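Local atomic coordinates of cytochrome P450 (Rhodococcus erythropolis, PDB entry 3WEC), a protein that is a heme monooxygenase that N-hydroxylates the quinoline ring of aurachin alkaloids, the step that confers their antibiotic activity. Residues A[162-170]-A[219-227]; A[175-186]-A[248-257]. All coordinates share one frame; numbering follows the deposited sequence.

Contact 1: residues A[162-170]-A[219-227]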
loop_
_atom_site.group_PDB
_atom_site.type_symbol
_atom_site.label_atom_id
_atom_site.label_comp_id
_atom_site.label_asym_id
_atom_site.label_seq_id
_atom_site.Cartn_x
_atom_site.Cartn_y
_atom_site.Cartn_z
ATOM N N SER A 162 2.134 4.845 15.110
ATOM C CA SER A 162 1.787 5.285 16.466
ATOM C C SER A 162 2.660 6.459 16.888
ATOM O O SER A 162 2.193 7.373 17.549
ATOM C CB SER A 162 1.967 4.166 17.479
ATOM O OG SER A 162 1.125 4.399 18.591
ATOM N N SER A 163 3.935 6.418 16.506
ATOM C CA SER A 163 4.906 7.448 16.900
ATOM C C SER A 163 4.795 8.700 16.000
ATOM O O SER A 163 4.732 9.795 16.525
ATOM C CB SER A 163 6.332 6.876 16.909
ATOM O OG SER A 163 7.296 7.905 16.985
ATOM N N ILE A 164 4.742 8.525 14.667
ATOM C CA ILE A 164 4.416 9.628 13.736
ATOM C C ILE A 164 3.146 10.444 14.156
ATOM O O ILE A 164 3.156 11.676 14.104
ATOM C CB ILE A 164 4.231 9.146 12.260
ATOM C CG1 ILE A 164 5.404 8.281 11.743
ATOM C CG2 ILE A 164 4.035 10.335 11.314
ATOM C CD1 ILE A 164 6.676 9.036 11.387
ATOM N N LEU A 165 2.076 9.758 14.550
ATOM C CA LEU A 165 0.780 10.381 14.887
ATOM C C LEU A 165 0.721 11.104 16.262
ATOM O O LEU A 165 -0.118 11.980 16.479
ATOM C CB LEU A 165 -0.317 9.336 14.848
ATOM C CG LEU A 165 -0.843 8.781 13.526
ATOM C CD1 LEU A 165 -1.332 7.334 13.701
ATOM C CD2 LEU A 165 -1.989 9.634 13.055
ATOM N N GLY A 166 1.596 10.697 17.189
ATOM C CA GLY A 166 1.650 11.306 18.512
ATOM C C GLY A 166 0.569 10.678 19.355
ATOM O O GLY A 166 -0.121 11.372 20.111
ATOM N N ILE A 167 0.389 9.359 19.201
ATOM C CA ILE A 167 -0.551 8.633 20.071
ATOM C C ILE A 167 0.048 8.558 21.495
ATOM O O ILE A 167 1.172 8.086 21.679
ATOM C CB ILE A 167 -0.890 7.232 19.528
ATOM C CG1 ILE A 167 -1.431 7.290 18.082
ATOM C CG2 ILE A 167 -1.840 6.493 20.452
ATOM C CD1 ILE A 167 -2.744 8.033 17.874
ATOM N N PRO A 168 -0.701 9.049 22.493
ATOM C CA PRO A 168 -0.263 9.090 23.900
ATOM C C PRO A 168 -0.021 7.675 24.406
ATOM O O PRO A 168 -0.681 6.737 23.943
ATOM C CB PRO A 168 -1.458 9.712 24.636
ATOM C CG PRO A 168 -2.277 10.395 23.577
ATOM C CD PRO A 168 -2.038 9.649 22.296
ATOM N N ASP A 169 0.928 7.527 25.323
ATOM C CA ASP A 169 1.307 6.221 25.885
ATOM C C ASP A 169 0.117 5.310 26.247
ATOM O O ASP A 169 0.110 4.117 25.899
ATOM C CB ASP A 169 2.236 6.413 27.101
ATOM C CG ASP A 169 3.692 6.712 26.704
ATOM O OD1 ASP A 169 3.936 7.261 25.606
ATOM O OD2 ASP A 169 4.596 6.398 27.511
ATOM N N LYS A 170 -0.871 5.889 26.932
ATOM C CA LYS A 170 -2.104 5.211 27.377
ATOM C C LYS A 170 -2.991 4.608 26.273
ATOM O O LYS A 170 -3.805 3.723 26.553
ATOM C CB LYS A 170 -2.999 6.182 28.165
ATOM C CG LYS A 170 -2.307 7.358 28.838
ATOM C CD LYS A 170 -2.335 8.620 27.988
ATOM C CE LYS A 170 -2.081 9.868 28.835
ATOM N NZ LYS A 170 -1.900 11.099 28.009
ATOM N N ASN A 219 -3.182 19.369 23.904
ATOM C CA ASN A 219 -1.902 18.647 23.937
ATOM C C ASN A 219 -1.970 17.136 23.601
ATOM O O ASN A 219 -1.618 16.261 24.409
ATOM C CB ASN A 219 -1.013 19.033 25.154
ATOM C CG ASN A 219 -1.376 18.300 26.439
ATOM O OD1 ASN A 219 -0.570 18.245 27.374
ATOM N ND2 ASN A 219 -2.573 17.729 26.494
ATOM N N ALA A 220 -2.436 16.860 22.383
ATOM C CA ALA A 220 -1.979 15.692 21.681
ATOM C C ALA A 220 -0.480 15.860 21.802
ATOM O O ALA A 220 0.022 16.989 21.719
ATOM C CB ALA A 220 -2.389 15.751 20.213
ATOM N N PRO A 221 0.247 14.766 22.050
ATOM C CA PRO A 221 1.702 14.850 21.945
ATOM C C PRO A 221 2.154 15.492 20.625
ATOM O O PRO A 221 1.358 15.592 19.675
ATOM C CB PRO A 221 2.120 13.375 21.977
ATOM C CG PRO A 221 1.099 12.749 22.870
ATOM C CD PRO A 221 -0.197 13.479 22.616
ATOM N N GLU A 222 3.418 15.921 20.582
ATOM C CA GLU A 222 4.109 16.229 19.322
ATOM C C GLU A 222 3.862 15.131 18.273
ATOM O O GLU A 222 3.948 13.938 18.582
ATOM C CB GLU A 222 5.620 16.350 19.543
ATOM C CG GLU A 222 6.072 17.491 20.436
ATOM C CD GLU A 222 5.901 18.884 19.823
ATOM O OE1 GLU A 222 5.418 19.013 18.671
ATOM O OE2 GLU A 222 6.255 19.862 20.529
ATOM N N GLY A 223 3.539 15.526 17.042
ATOM C CA GLY A 223 3.250 14.551 15.974
ATOM C C GLY A 223 2.127 14.987 15.051
ATOM O O GLY A 223 1.784 16.164 15.004
ATOM N N LEU A 224 1.523 14.017 14.368
ATOM C CA LEU A 224 0.757 14.279 13.151
ATOM C C LEU A 224 -0.603 14.834 13.440
ATOM O O LEU A 224 -0.990 15.812 12.820
ATOM C CB LEU A 224 0.640 13.026 12.243
ATOM C CG LEU A 224 0.055 13.376 10.863
ATOM C CD1 LEU A 224 0.996 14.316 10.120
ATOM C CD2 LEU A 224 -0.272 12.144 10.033
ATOM N N VAL A 225 -1.319 14.219 14.392
ATOM C CA VAL A 225 -2.624 14.719 14.822
ATOM C C VAL A 225 -2.522 16.174 15.166
ATOM O O VAL A 225 -3.340 16.972 14.723
ATOM C CB VAL A 225 -3.199 13.982 16.050
ATOM C CG1 VAL A 225 -4.604 14.481 16.315
ATOM C CG2 VAL A 225 -3.228 12.497 15.805
ATOM N N ARG A 226 -1.519 16.529 15.957
ATOM C CA ARG A 226 -1.429 17.907 16.399
ATOM C C ARG A 226 -1.103 18.792 15.187
ATOM O O ARG A 226 -1.742 19.796 14.981
ATOM C CB ARG A 226 -0.405 18.089 17.537
ATOM C CG ARG A 226 -0.517 19.437 18.249
ATOM C CD ARG A 226 0.807 19.858 18.872
ATOM N NE ARG A 226 0.888 19.519 20.292
ATOM C CZ ARG A 226 2.031 19.339 20.958
ATOM N NH1 ARG A 226 3.190 19.447 20.322
ATOM N NH2 ARG A 226 2.026 19.040 22.261
ATOM N N ARG A 227 -0.141 18.393 14.364
ATOM C CA ARG A 227 0.268 19.234 13.237
ATOM C C ARG A 227 -0.824 19.424 12.182
ATOM O O ARG A 227 -0.838 20.465 11.541
ATOM C CB ARG A 227 1.543 18.715 12.595
ATOM C CG ARG A 227 2.674 18.620 13.568
ATOM C CD ARG A 227 3.903 19.328 13.071
ATOM N NE ARG A 227 5.078 18.478 13.248
ATOM C CZ ARG A 227 5.680 18.218 14.408
ATOM N NH1 ARG A 227 6.734 17.416 14.415
ATOM N NH2 ARG A 227 5.249 18.756 15.557
#
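I164 and L165 offer their carbonyl oxygens to the first amides of helix 224-230, so that one helix ends on the start of another. I164 O accepts a weak, bent bond from L224 N at 2.9 Å, and L224 CB lies 3.4 Å from the same I164 O. L165 O takes V225 N at 3.3 Å in a straighter bond (159° at the hydrogen), although the donor is tilted 27° from the carbonyl plane. V225 CG2, placed beside its own backbone N (V225 CG1 is the branch anti to it, chi1 -174°), also reaches L165 O, at 3.2 Å, and packs against L165 CD2. G166 closes helix 155-165 with a Schellman motif at positive phi; having no side chain, it lets its CA come within 3.5 Å of E222 O, just before the N-cap G223. G166 O rests on the P221 ring, 3.3 Å from P221 CD. The P168 ring then crosses that of P221 at about a right angle, P168 CG to P221 CD being 3.8 Å. This junction packs between neighbouring helices: S162 touches R172 of helix 172-182, L165 leans on C247 of helix 240-271, and I167 and V225 meet F211 and L214, respectively, of helix 194-216.

Contact 2: residues A[175-186]-A[248-257]. With HEM (protoporphyrin IX containing Fe), chain B.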
loop_
_atom_site.group_PDB
_atom_site.type_symbol
_atom_site.label_atom_id
_atom_site.label_comp_id
_atom_site.label_asym_id
_atom_site.label_seq_id
_atom_site.Cartn_x
_atom_site.Cartn_y
_atom_site.Cartn_z
ATOM N N PHE A 175 -4.831 1.932 19.870
ATOM C CA PHE A 175 -4.400 2.168 18.519
ATOM C C PHE A 175 -3.954 0.902 17.771
ATOM O O PHE A 175 -4.289 0.714 16.588
ATOM C CB PHE A 175 -3.280 3.200 18.507
ATOM C CG PHE A 175 -2.722 3.433 17.169
ATOM C CD1 PHE A 175 -3.327 4.348 16.300
ATOM C CD2 PHE A 175 -1.617 2.691 16.720
ATOM C CE1 PHE A 175 -2.818 4.547 15.014
ATOM C CE2 PHE A 175 -1.118 2.894 15.440
ATOM C CZ PHE A 175 -1.724 3.804 14.588
ATOM N N SER A 176 -3.174 0.065 18.437
ATOM C CA SER A 176 -2.691 -1.159 17.843
ATOM C C SER A 176 -3.855 -2.121 17.574
ATOM O O SER A 176 -3.867 -2.810 16.567
ATOM C CB SER A 176 -1.647 -1.800 18.762
ATOM O OG SER A 176 -1.353 -3.097 18.322
ATOM N N GLU A 177 -4.845 -2.170 18.456
ATOM C CA GLU A 177 -6.044 -2.978 18.158
ATOM C C GLU A 177 -6.862 -2.449 16.966
ATOM O O GLU A 177 -7.103 -3.170 15.977
ATOM C CB GLU A 177 -6.941 -3.104 19.376
ATOM C CG GLU A 177 -6.613 -4.325 20.246
ATOM C CD GLU A 177 -7.508 -4.379 21.457
ATOM O OE1 GLU A 177 -8.182 -3.338 21.743
ATOM O OE2 GLU A 177 -7.539 -5.445 22.132
ATOM N N TRP A 178 -7.262 -1.181 17.033
ATOM C CA TRP A 178 -7.841 -0.525 15.846
ATOM C C TRP A 178 -7.032 -0.823 14.592
ATOM O O TRP A 178 -7.576 -1.107 13.500
ATOM C CB TRP A 178 -8.014 0.991 16.067
ATOM C CG TRP A 178 -9.042 1.369 17.110
ATOM C CD1 TRP A 178 -10.249 0.726 17.392
ATOM C CD2 TRP A 178 -9.006 2.509 18.049
ATOM N NE1 TRP A 178 -10.909 1.343 18.409
ATOM C CE2 TRP A 178 -10.232 2.425 18.839
ATOM C CE3 TRP A 178 -8.120 3.559 18.285
ATOM C CZ2 TRP A 178 -10.536 3.348 19.840
ATOM C CZ3 TRP A 178 -8.428 4.478 19.295
ATOM C CH2 TRP A 178 -9.618 4.382 20.049
ATOM N N SER A 179 -5.719 -0.765 14.718
ATOM C CA SER A 179 -4.879 -0.724 13.477
ATOM C C SER A 179 -4.938 -2.096 12.839
ATOM O O SER A 179 -4.921 -2.258 11.635
ATOM C CB SER A 179 -3.438 -0.341 13.797
ATOM O OG SER A 179 -3.421 1.018 14.174
ATOM N N ASN A 180 -5.130 -3.074 13.688
ATOM C CA ASN A 180 -5.313 -4.410 13.245
ATOM C C ASN A 180 -6.657 -4.669 12.503
ATOM O O ASN A 180 -6.670 -5.286 11.442
ATOM C CB ASN A 180 -5.204 -5.261 14.504
ATOM C CG ASN A 180 -5.145 -6.695 14.198
ATOM O OD1 ASN A 180 -4.049 -7.246 13.979
ATOM N ND2 ASN A 180 -6.307 -7.343 14.190
ATOM N N LEU A 181 -7.799 -4.306 13.110
ATOM C CA LEU A 181 -9.103 -4.379 12.456
ATOM C C LEU A 181 -9.116 -3.509 11.175
ATOM O O LEU A 181 -9.719 -3.858 10.153
ATOM C CB LEU A 181 -10.146 -3.821 13.397
ATOM C CG LEU A 181 -10.695 -4.739 14.548
ATOM C CD1 LEU A 181 -10.580 -6.184 14.152
ATOM C CD2 LEU A 181 -10.048 -4.415 15.887
ATOM N N VAL A 182 -8.513 -2.345 11.218
ATOM C CA VAL A 182 -8.678 -1.523 9.998
ATOM C C VAL A 182 -7.786 -1.941 8.846
ATOM O O VAL A 182 -8.157 -1.672 7.719
ATOM C CB VAL A 182 -8.634 0.006 10.203
ATOM C CG1 VAL A 182 -9.826 0.482 11.034
ATOM C CG2 VAL A 182 -7.331 0.476 10.810
ATOM N N ALA A 183 -6.652 -2.612 9.105
ATOM C CA ALA A 183 -5.626 -2.862 8.035
ATOM C C ALA A 183 -6.213 -3.418 6.756
ATOM O O ALA A 183 -5.786 -2.981 5.729
ATOM C CB ALA A 183 -4.466 -3.748 8.484
ATOM N N GLY A 184 -7.195 -4.339 6.811
ATOM C CA GLY A 184 -7.738 -4.980 5.560
ATOM C C GLY A 184 -8.747 -4.123 4.757
ATOM O O GLY A 184 -9.178 -4.459 3.628
ATOM N N VAL A 185 -9.105 -2.993 5.337
ATOM C CA VAL A 185 -9.979 -2.017 4.741
ATOM C C VAL A 185 -9.253 -1.303 3.557
ATOM O O VAL A 185 -9.850 -0.539 2.833
ATOM C CB VAL A 185 -10.435 -1.099 5.916
ATOM C CG1 VAL A 185 -10.581 0.390 5.578
ATOM C CG2 VAL A 185 -11.642 -1.721 6.646
ATOM N N LEU A 186 -8.003 -1.651 3.305
ATOM C CA LEU A 186 -7.272 -1.112 2.135
ATOM C C LEU A 186 -7.672 -1.910 0.902
ATOM O O LEU A 186 -7.630 -1.424 -0.189
ATOM C CB LEU A 186 -5.735 -1.274 2.295
ATOM C CG LEU A 186 -4.740 -0.116 1.976
ATOM C CD1 LEU A 186 -3.304 -0.614 1.970
ATOM C CD2 LEU A 186 -5.103 0.756 0.755
ATOM N N LEU A 248 -7.175 8.296 10.067
ATOM C CA LEU A 248 -7.574 6.915 9.720
ATOM C C LEU A 248 -6.931 6.518 8.372
ATOM O O LEU A 248 -6.474 5.378 8.212
ATOM C CB LEU A 248 -9.088 6.803 9.550
ATOM C CG LEU A 248 -9.922 5.530 9.814
ATOM C CD1 LEU A 248 -10.983 5.382 8.762
ATOM C CD2 LEU A 248 -9.207 4.205 9.976
ATOM N N LEU A 249 -6.918 7.445 7.393
ATOM C CA LEU A 249 -6.424 7.084 6.057
ATOM C C LEU A 249 -4.956 6.670 6.151
ATOM O O LEU A 249 -4.511 5.637 5.606
ATOM C CB LEU A 249 -6.617 8.236 5.060
ATOM C CG LEU A 249 -5.673 8.240 3.858
ATOM C CD1 LEU A 249 -6.125 7.077 2.960
ATOM C CD2 LEU A 249 -5.780 9.533 3.072
ATOM N N ILE A 250 -4.207 7.487 6.870
ATOM C CA ILE A 250 -2.829 7.221 7.171
ATOM C C ILE A 250 -2.588 5.943 7.971
ATOM O O ILE A 250 -1.632 5.231 7.690
ATOM C CB ILE A 250 -2.222 8.464 7.768
ATOM C CG1 ILE A 250 -1.955 9.395 6.519
ATOM C CG2 ILE A 250 -1.019 8.110 8.623
ATOM C CD1 ILE A 250 -0.941 10.450 6.705
ATOM N N THR A 251 -3.467 5.628 8.910
ATOM C CA THR A 251 -3.368 4.370 9.661
ATOM C C THR A 251 -3.625 3.135 8.791
ATOM O O THR A 251 -3.103 2.040 9.119
ATOM C CB THR A 251 -4.364 4.358 10.794
ATOM O OG1 THR A 251 -4.073 5.447 11.674
ATOM C CG2 THR A 251 -4.318 2.974 11.626
ATOM N N VAL A 252 -4.457 3.263 7.735
ATOM C CA VAL A 252 -4.754 2.140 6.861
ATOM C C VAL A 252 -3.661 2.119 5.733
ATOM O O VAL A 252 -2.990 1.095 5.461
ATOM C CB VAL A 252 -6.139 2.322 6.203
ATOM C CG1 VAL A 252 -6.345 1.203 5.195
ATOM C CG2 VAL A 252 -7.326 2.403 7.185
ATOM N N ALA A 253 -3.510 3.262 5.053
ATOM C CA ALA A 253 -2.562 3.372 3.984
ATOM C C ALA A 253 -1.218 2.751 4.276
ATOM O O ALA A 253 -0.765 1.942 3.494
ATOM C CB ALA A 253 -2.463 4.841 3.432
ATOM N N GLY A 254 -0.624 3.007 5.423
ATOM C CA GLY A 254 0.765 2.545 5.689
ATOM C C GLY A 254 0.977 1.189 6.346
ATOM O O GLY A 254 2.126 0.756 6.569
ATOM N N GLN A 255 -0.107 0.503 6.667
ATOM C CA GLN A 255 0.023 -0.792 7.324
ATOM C C GLN A 255 0.305 -1.971 6.368
ATOM O O GLN A 255 1.366 -2.538 6.404
ATOM C CB GLN A 255 -1.248 -1.103 8.111
ATOM C CG GLN A 255 -1.375 -0.470 9.476
ATOM C CD GLN A 255 -2.586 -1.057 10.256
ATOM O OE1 GLN A 255 -3.768 -0.566 10.165
ATOM N NE2 GLN A 255 -2.312 -2.112 10.970
ATOM N N GLU A 256 -0.661 -2.359 5.525
ATOM C CA GLU A 256 -0.503 -3.612 4.783
ATOM C C GLU A 256 0.445 -3.479 3.616
ATOM O O GLU A 256 1.061 -4.459 3.239
ATOM C CB GLU A 256 -1.842 -4.234 4.341
ATOM C CG GLU A 256 -2.225 -5.430 5.218
ATOM C CD GLU A 256 -3.650 -5.852 5.004
ATOM O OE1 GLU A 256 -4.240 -5.433 3.965
ATOM O OE2 GLU A 256 -4.199 -6.588 5.875
ATOM N N THR A 257 0.549 -2.279 3.058
ATOM C CA THR A 257 1.560 -1.987 2.056
ATOM C C THR A 257 2.959 -2.271 2.644
ATOM O O THR A 257 3.776 -2.890 1.986
ATOM C CB THR A 257 1.531 -0.496 1.605
ATOM O OG1 THR A 257 1.516 0.359 2.773
ATOM C CG2 THR A 257 0.325 -0.239 0.760
HETATM C CHA HEM B . -1.317 6.343 -2.230
HETATM C CHB HEM B . 1.707 2.423 -2.668
HETATM C CHC HEM B . 3.341 3.166 1.902
HETATM C CHD HEM B . 0.114 7.019 2.383
HETATM C C1A HEM B . -0.610 5.156 -2.657
HETATM C C2A HEM B . -0.944 4.490 -3.959
HETATM C C3A HEM B . -0.046 3.364 -4.059
HETATM C C4A HEM B . 0.713 3.428 -2.812
HETATM C CMA HEM B . 0.051 2.333 -5.208
HETATM C CAA HEM B . -1.943 4.824 -5.074
HETATM C CBA HEM B . -1.158 5.799 -5.972
HETATM C CGA HEM B . -1.890 6.067 -7.302
HETATM O O1A HEM B . -3.145 5.932 -7.406
HETATM O O2A HEM B . -1.203 6.479 -8.280
HETATM C C1B HEM B . 2.414 2.299 -1.395
HETATM C C2B HEM B . 3.486 1.312 -1.302
HETATM C C3B HEM B . 3.914 1.538 0.052
HETATM C C4B HEM B . 3.075 2.611 0.574
HETATM C CMB HEM B . 3.996 0.279 -2.269
HETATM C CAB HEM B . 5.010 0.763 0.689
HETATM C CBB HEM B . 4.853 0.315 1.909
HETATM C C1C HEM B . 2.633 4.315 2.423
HETATM C C2C HEM B . 2.748 4.742 3.818
HETATM C C3C HEM B . 1.786 5.861 3.925
HETATM C C4C HEM B . 1.148 6.028 2.635
HETATM C CMC HEM B . 3.657 4.123 4.843
HETATM C CAC HEM B . 1.427 6.691 5.121
HETATM C CBC HEM B . 2.138 6.683 6.226
HETATM C C1D HEM B . -0.643 7.140 1.130
HETATM C C2D HEM B . -1.560 8.260 0.933
HETATM C C3D HEM B . -2.021 8.073 -0.455
HETATM C C4D HEM B . -1.241 6.905 -0.894
HETATM C CMD HEM B . -1.987 9.287 1.957
HETATM C CAD HEM B . -3.025 8.887 -1.220
HETATM C CBD HEM B . -2.211 9.887 -2.077
HETATM C CGD HEM B . -3.070 10.795 -2.892
HETATM O O1D HEM B . -2.652 11.977 -3.052
HETATM O O2D HEM B . -4.165 10.352 -3.372
HETATM N NA HEM B . 0.523 4.581 -1.941
HETATM N NB HEM B . 2.197 3.122 -0.326
HETATM N NC HEM B . 1.718 5.116 1.678
HETATM N ND HEM B . -0.410 6.366 0.031
HETATM FE FE HEM B . 0.876 4.707 -0.001
HETATM O O HOH W 1 -3.575 -1.646 5.758
HETATM O O HOH W 2 -0.598 2.843 0.700
#
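L248 meets V182 through one methyl of each, L248 CD2 to V182 CG1 at 3.9 Å, at the start of a packing in which V182 is a knob in the hole formed by L248, T251, V252 and Q255. T251 presents two branches: CG2, anti to the backbone N, lies against S179 OG and V182 CG2, while OG1, hydrogen-bonded to C247 O, sits at the edge of the F175 ring near its plane. V252 splits likewise, CG2 facing V182 and V185, and CG1 3.8 Å from L186 CG as the two side chains slide past each other in opposite directions. A253 turns the other way, its CB 3.5 Å from HEM CHD. A253 O accepts from a water that binds the heme iron at 2.5 Å. The extended Q255 side chain runs toward S179 and A183. At E256 the polar link is a second water, which donates to A183 O (2.6 Å) and V252 O (2.8 Å) and accepts from E256 N, bridging V252 and E256 within helix 240-271 while tying on the backbone of A183, which follows V182. T257 OG1 donates to A253 O at 2.9 Å in the carbonyl plane, and T257 CG2 meets L186 CD1 at 3.8 Å. Segments 175-182 and 248-257, which correspond to the F-helix and I-helix of the P450 fold, cross at -69°; A253 to T257 form the I-helix (A/G)GX(D/E)T motif over the distal heme face.

Overall arrangement
The contacts lie about 16 Å apart, centre to centre, and interlock along the chain: helices 155-165 and 172-182 are consecutive, as are 224-230 and 240-271. L165 joins them, its CD1 lying 3.4 Å from F175 CE1 and 3.9 Å from T251 OG1, while L224 CD2 meets I250 CD1 at 3.8 Å. Contact 2 lines the active site: the A253 side chain is about 4 Å from the bound aurachin intermediate and about 7 Å from the side chain of C361, the axial iron ligand. Contact 1 stands further back, the L224 side chain about 12 Å from that intermediate and the I164 side chain about 7 Å from the heme.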